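Local atomic coordinates of viral structural protein 4 (Bombyx mori cytoplasmic polyhedrosis virus, PDB entry 6TZ0), a protein that binds GTP and sits beside the viral RNA-dependent RNA polymerase, probably supporting transcription in this double-stranded RNA virus. Residues S333-A338 / E368-A373; G326-V331 / T543-F548. All blocks are in the same frame, centred on the assembly; numbering follows the deposited sequence.

Contact 1 (S333-A338 / E368-A373)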
loop_
_atom_site.group_PDB
_atom_site.type_symbol
_atom_site.label_atom_id
_atom_site.label_comp_id
_atom_site.label_asym_id
_atom_site.label_seq_id
_atom_site.Cartn_x
_atom_site.Cartn_y
_atom_site.Cartn_z
ATOM N N SER B 333 14.967 0.483 24.906
ATOM C CA SER B 333 15.550 -0.835 24.695
ATOM C C SER B 333 15.767 -1.122 23.217
ATOM O O SER B 333 16.644 -1.916 22.869
ATOM C CB SER B 333 14.663 -1.909 25.313
ATOM O OG SER B 333 13.457 -2.027 24.592
ATOM N N LYS B 334 14.981 -0.496 22.340
ATOM C CA LYS B 334 15.264 -0.543 20.909
ATOM C C LYS B 334 16.611 0.106 20.605
ATOM O O LYS B 334 17.420 -0.433 19.832
ATOM C CB LYS B 334 14.132 0.153 20.156
ATOM C CG LYS B 334 14.133 -0.000 18.660
ATOM C CD LYS B 334 12.908 0.673 18.082
ATOM C CE LYS B 334 12.843 0.508 16.586
ATOM N NZ LYS B 334 11.670 1.224 16.021
ATOM N N PHE B 335 16.890 1.238 21.257
ATOM C CA PHE B 335 18.207 1.858 21.126
ATOM C C PHE B 335 19.317 0.988 21.705
ATOM O O PHE B 335 20.407 0.915 21.134
ATOM C CB PHE B 335 18.227 3.230 21.789
ATOM C CG PHE B 335 19.595 3.844 21.853
ATOM C CD1 PHE B 335 20.259 4.204 20.697
ATOM C CD2 PHE B 335 20.204 4.086 23.072
ATOM C CE1 PHE B 335 21.513 4.769 20.758
ATOM C CE2 PHE B 335 21.453 4.657 23.133
ATOM C CZ PHE B 335 22.100 5.003 21.976
ATOM N N LEU B 336 19.066 0.319 22.831
ATOM C CA LEU B 336 20.116 -0.513 23.418
ATOM C C LEU B 336 20.388 -1.760 22.587
ATOM O O LEU B 336 21.532 -2.231 22.534
ATOM C CB LEU B 336 19.757 -0.900 24.845
ATOM C CG LEU B 336 19.723 0.268 25.823
ATOM C CD1 LEU B 336 19.389 -0.224 27.208
ATOM C CD2 LEU B 336 21.039 1.008 25.803
ATOM N N GLU B 337 19.355 -2.296 21.934
ATOM C CA GLU B 337 19.547 -3.365 20.962
ATOM C C GLU B 337 20.383 -2.893 19.780
ATOM O O GLU B 337 21.211 -3.647 19.259
ATOM C CB GLU B 337 18.186 -3.884 20.494
ATOM C CG GLU B 337 18.233 -4.935 19.397
ATOM C CD GLU B 337 18.905 -6.223 19.827
ATOM O OE1 GLU B 337 18.815 -6.584 21.018
ATOM O OE2 GLU B 337 19.551 -6.867 18.973
ATOM N N ALA B 338 20.194 -1.643 19.351
ATOM C CA ALA B 338 21.062 -1.114 18.298
ATOM C C ALA B 338 22.492 -0.888 18.787
ATOM O O ALA B 338 23.435 -0.999 18.000
ATOM C CB ALA B 338 20.484 0.184 17.738
ATOM N N GLU B 368 28.117 8.504 30.091
ATOM C CA GLU B 368 29.124 7.833 30.913
ATOM C C GLU B 368 28.648 6.465 31.388
ATOM O O GLU B 368 29.398 5.482 31.324
ATOM C CB GLU B 368 29.483 8.700 32.113
ATOM C CG GLU B 368 30.215 9.969 31.767
ATOM C CD GLU B 368 30.436 10.837 32.982
ATOM O OE1 GLU B 368 29.901 10.493 34.056
ATOM O OE2 GLU B 368 31.135 11.866 32.867
ATOM N N GLN B 369 27.400 6.380 31.856
ATOM C CA GLN B 369 26.870 5.109 32.339
ATOM C C GLN B 369 26.687 4.111 31.211
ATOM O O GLN B 369 26.847 2.906 31.424
ATOM C CB GLN B 369 25.542 5.319 33.063
ATOM C CG GLN B 369 25.657 6.109 34.338
ATOM C CD GLN B 369 26.482 5.399 35.376
ATOM O OE1 GLN B 369 26.376 4.186 35.544
ATOM N NE2 GLN B 369 27.325 6.148 36.074
ATOM N N LEU B 370 26.384 4.590 30.008
ATOM C CA LEU B 370 26.252 3.684 28.876
ATOM C C LEU B 370 27.612 3.170 28.426
ATOM O O LEU B 370 27.735 2.008 28.022
ATOM C CB LEU B 370 25.528 4.389 27.733
ATOM C CG LEU B 370 25.182 3.527 26.529
ATOM C CD1 LEU B 370 24.267 2.415 26.966
ATOM C CD2 LEU B 370 24.528 4.371 25.467
ATOM N N SER B 371 28.646 4.016 28.502
ATOM C CA SER B 371 30.004 3.554 28.227
ATOM C C SER B 371 30.460 2.519 29.246
ATOM O O SER B 371 31.137 1.549 28.894
ATOM C CB SER B 371 30.976 4.731 28.225
ATOM O OG SER B 371 30.694 5.634 27.180
ATOM N N LEU B 372 30.104 2.711 30.517
ATOM C CA LEU B 372 30.546 1.767 31.538
ATOM C C LEU B 372 29.793 0.446 31.453
ATOM O O LEU B 372 30.394 -0.623 31.592
ATOM C CB LEU B 372 30.399 2.380 32.926
ATOM C CG LEU B 372 31.351 3.536 33.208
ATOM C CD1 LEU B 372 31.071 4.128 34.575
ATOM C CD2 LEU B 372 32.789 3.071 33.097
ATOM N N ALA B 373 28.482 0.492 31.227
ATOM C CA ALA B 373 27.712 -0.739 31.128
ATOM C C ALA B 373 27.890 -1.438 29.792
ATOM O O ALA B 373 27.604 -2.635 29.691
ATOM C CB ALA B 373 26.228 -0.455 31.356
#
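Leu370 makes the whole of this contact from its helix, spreading its two methyl groups between Phe335 and Leu336 of the helix it faces. All the touching is apolar. One methyl, CD1 of Leu370, lies 3.7 Å from CD2 of Leu336, and the two leucines pass alongside each other, running in opposite directions. The other, CD2 of Leu370, comes within 3.9 Å of Phe335 CE2, meeting the ring at a slant. Torsions help explain how so few atoms bridge helices whose nearest CA atoms, those of Leu336 and Leu370, are still 9.2 Å apart. The first bond of Leu370 points at the other helix, and with CG anti to the backbone N (chi1 -174°) the forked end is carried between Phe335 and Leu336. Neither of these two sets out directly at the other helix, yet the far ends of both lean over to reach the fork.

Between the two segments there is no polar link. Glu337 N donates to Ser333 O over 2.9 Å, and Leu372 N to Glu368 O over 3.0 Å; such main-chain bonds run along each helix, and only side chains meet across the gap. Among the surroundings, Phe335 also rests on Leu349, Leu370 on Val378 and Leu336 on Ser553, while Lys334 packs against Leu470 of the polymerase chain.

Segment 333-338 belongs to the helix before strand 347-353, and segment 368-373 to the helix after the P-loop. Their packing beside the strands is typical of an alpha/beta P-loop domain, here with a parallel sheet in the order 2-3-1-4-5, as in nucleotide kinases.

Contact 2 (G326-V331 / T543-F548); sequences GGALAV and TTVYPF
Ala328 meets the flat peptide group joining Thr544 to Val545 near its oxygen: Ala328 CB lies 3.9 Å from Thr544 O, well out of the carbonyl plane. Along one edge of the strand Thr543 and Val545 bond through their backbones to Leu506; Thr544 O also takes a weak hydrogen bond from Arg377 of the polymerase chain.

The same Ala328 methyl also touches Val545, whose CG2 lies 3.7 Å from Ala328 CB. Because an alanine has so little bulk, the CA atoms of Ala328 and Val545 can approach to 5.5 Å. A turn further along the helix, Thr543 (chi1 71°) turns both CG2 and OG1 to Val331: Thr543 CG2 is 3.8 Å from Val331 CG2, and the hydroxyl oxygen stands near the same methyl. Val505 of the adjacent strand touches Val331, Thr543 and Val545 and continues the packing.

Strand 543-545 is an outermost strand of the five-stranded parallel sheet of the P-loop domain, and the start of helix 326-340 crosses it at 92°, with local axes 7.8 Å apart. The Val545 side chain is about 11 Å from that of Lys359, a GTP-binding residue. Every touching residue is buried, and methyl packing with two oxygens at its fringe is consistent with a join held mainly by shape and burial, the strand's bonds to Leu506 supplying direction.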
loop_
_atom_site.group_PDB
_atom_site.type_symbol
_atom_site.label_atom_id
_atom_site.label_comp_id
_atom_site.label_asym_id
_atom_site.label_seq_id
_atom_site.Cartn_x
_atom_site.Cartn_y
_atom_site.Cartn_z
ATOM N N GLY B 326 5.840 1.915 29.658
ATOM C CA GLY B 326 6.156 0.805 28.787
ATOM C C GLY B 326 6.704 1.232 27.446
ATOM O O GLY B 326 7.645 0.615 26.935
ATOM N N GLY B 327 6.133 2.287 26.863
ATOM C CA GLY B 327 6.613 2.759 25.576
ATOM C C GLY B 327 7.969 3.418 25.656
ATOM O O GLY B 327 8.776 3.298 24.727
ATOM N N ALA B 328 8.240 4.108 26.765
ATOM C CA ALA B 328 9.545 4.715 26.983
ATOM C C ALA B 328 10.631 3.656 27.060
ATOM O O ALA B 328 11.638 3.735 26.346
ATOM C CB ALA B 328 9.517 5.551 28.258
ATOM N N LEU B 329 10.425 2.638 27.903
ATOM C CA LEU B 329 11.371 1.533 28.005
ATOM C C LEU B 329 11.474 0.756 26.706
ATOM O O LEU B 329 12.545 0.237 26.390
ATOM C CB LEU B 329 10.968 0.588 29.131
ATOM C CG LEU B 329 11.042 1.116 30.558
ATOM C CD1 LEU B 329 10.476 0.083 31.491
ATOM C CD2 LEU B 329 12.459 1.469 30.942
ATOM N N ALA B 330 10.390 0.696 25.932
ATOM C CA ALA B 330 10.411 0.021 24.640
ATOM C C ALA B 330 11.333 0.724 23.650
ATOM O O ALA B 330 12.177 0.085 23.013
ATOM C CB ALA B 330 8.996 -0.057 24.088
ATOM N N VAL B 331 11.199 2.045 23.523
ATOM C CA VAL B 331 12.028 2.783 22.572
ATOM C C VAL B 331 13.481 2.834 23.049
ATOM O O VAL B 331 14.423 2.711 22.249
ATOM C CB VAL B 331 11.429 4.184 22.346
ATOM C CG1 VAL B 331 12.290 5.003 21.417
ATOM C CG2 VAL B 331 10.037 4.062 21.770
ATOM N N THR B 543 7.894 9.843 21.763
ATOM C CA THR B 543 7.621 9.219 23.052
ATOM C C THR B 543 8.312 9.993 24.166
ATOM O O THR B 543 9.493 10.327 24.066
ATOM C CB THR B 543 8.088 7.766 23.066
ATOM O OG1 THR B 543 9.515 7.729 23.088
ATOM C CG2 THR B 543 7.624 7.059 21.825
ATOM N N THR B 544 7.566 10.293 25.220
ATOM C CA THR B 544 8.062 11.121 26.307
ATOM C C THR B 544 8.770 10.250 27.334
ATOM O O THR B 544 8.218 9.250 27.796
ATOM C CB THR B 544 6.912 11.888 26.953
ATOM O OG1 THR B 544 6.289 12.717 25.966
ATOM C CG2 THR B 544 7.415 12.759 28.069
ATOM N N VAL B 545 10.004 10.622 27.668
ATOM C CA VAL B 545 10.858 9.848 28.558
ATOM C C VAL B 545 11.378 10.784 29.642
ATOM O O VAL B 545 11.793 11.907 29.345
ATOM C CB VAL B 545 12.027 9.196 27.790
ATOM C CG1 VAL B 545 12.898 8.409 28.710
ATOM C CG2 VAL B 545 11.527 8.282 26.704
ATOM N N TYR B 546 11.337 10.334 30.899
ATOM C CA TYR B 546 11.935 11.024 32.031
ATOM C C TYR B 546 13.342 10.497 32.287
ATOM O O TYR B 546 13.700 9.425 31.795
ATOM C CB TYR B 546 11.056 10.848 33.266
ATOM C CG TYR B 546 9.747 11.581 33.176
ATOM C CD1 TYR B 546 9.706 12.964 33.234
ATOM C CD2 TYR B 546 8.552 10.894 33.093
ATOM C CE1 TYR B 546 8.518 13.639 33.158
ATOM C CE2 TYR B 546 7.357 11.564 33.029
ATOM C CZ TYR B 546 7.343 12.936 33.064
ATOM O OH TYR B 546 6.150 13.609 32.999
ATOM N N PRO B 547 14.187 11.245 33.020
ATOM C CA PRO B 547 15.552 10.755 33.292
ATOM C C PRO B 547 15.650 9.450 34.071
ATOM O O PRO B 547 16.547 8.643 33.778
ATOM C CB PRO B 547 16.174 11.919 34.070
ATOM C CG PRO B 547 15.496 13.096 33.559
ATOM C CD PRO B 547 14.086 12.689 33.310
ATOM N N PHE B 548 14.771 9.206 35.048
ATOM C CA PHE B 548 14.870 7.954 35.796
ATOM C C PHE B 548 14.485 6.770 34.923
ATOM O O PHE B 548 14.967 5.658 35.143
ATOM C CB PHE B 548 14.011 8.003 37.069
ATOM C CG PHE B 548 12.534 7.824 36.836
ATOM C CD1 PHE B 548 11.751 8.880 36.416
ATOM C CD2 PHE B 548 11.920 6.609 37.101
ATOM C CE1 PHE B 548 10.402 8.710 36.211
ATOM C CE2 PHE B 548 10.569 6.438 36.899
ATOM C CZ PHE B 548 9.812 7.487 36.460
#

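In the fold
Both contacts are buried and draw on helix 326-340, whose earlier turns supply contact 2 and whose later turns supply contact 1; their centres are 14 Å apart. Contact 2 lies nearer the middle of the chain and joins the helix to strand 543-545 at one border of the parallel sheet. Contact 1, farther out, joins it to helix 359-374, which leads to the strand at the opposite border. Chemistry follows place: alanine, valine and threonine methyls at the close helix-to-strand crossing, larger leucine and phenylalanine side chains across the wider helix-to-helix gap. One helix thus touches both an outermost strand and the helix that follows the P-loop of the GTP-binding domain.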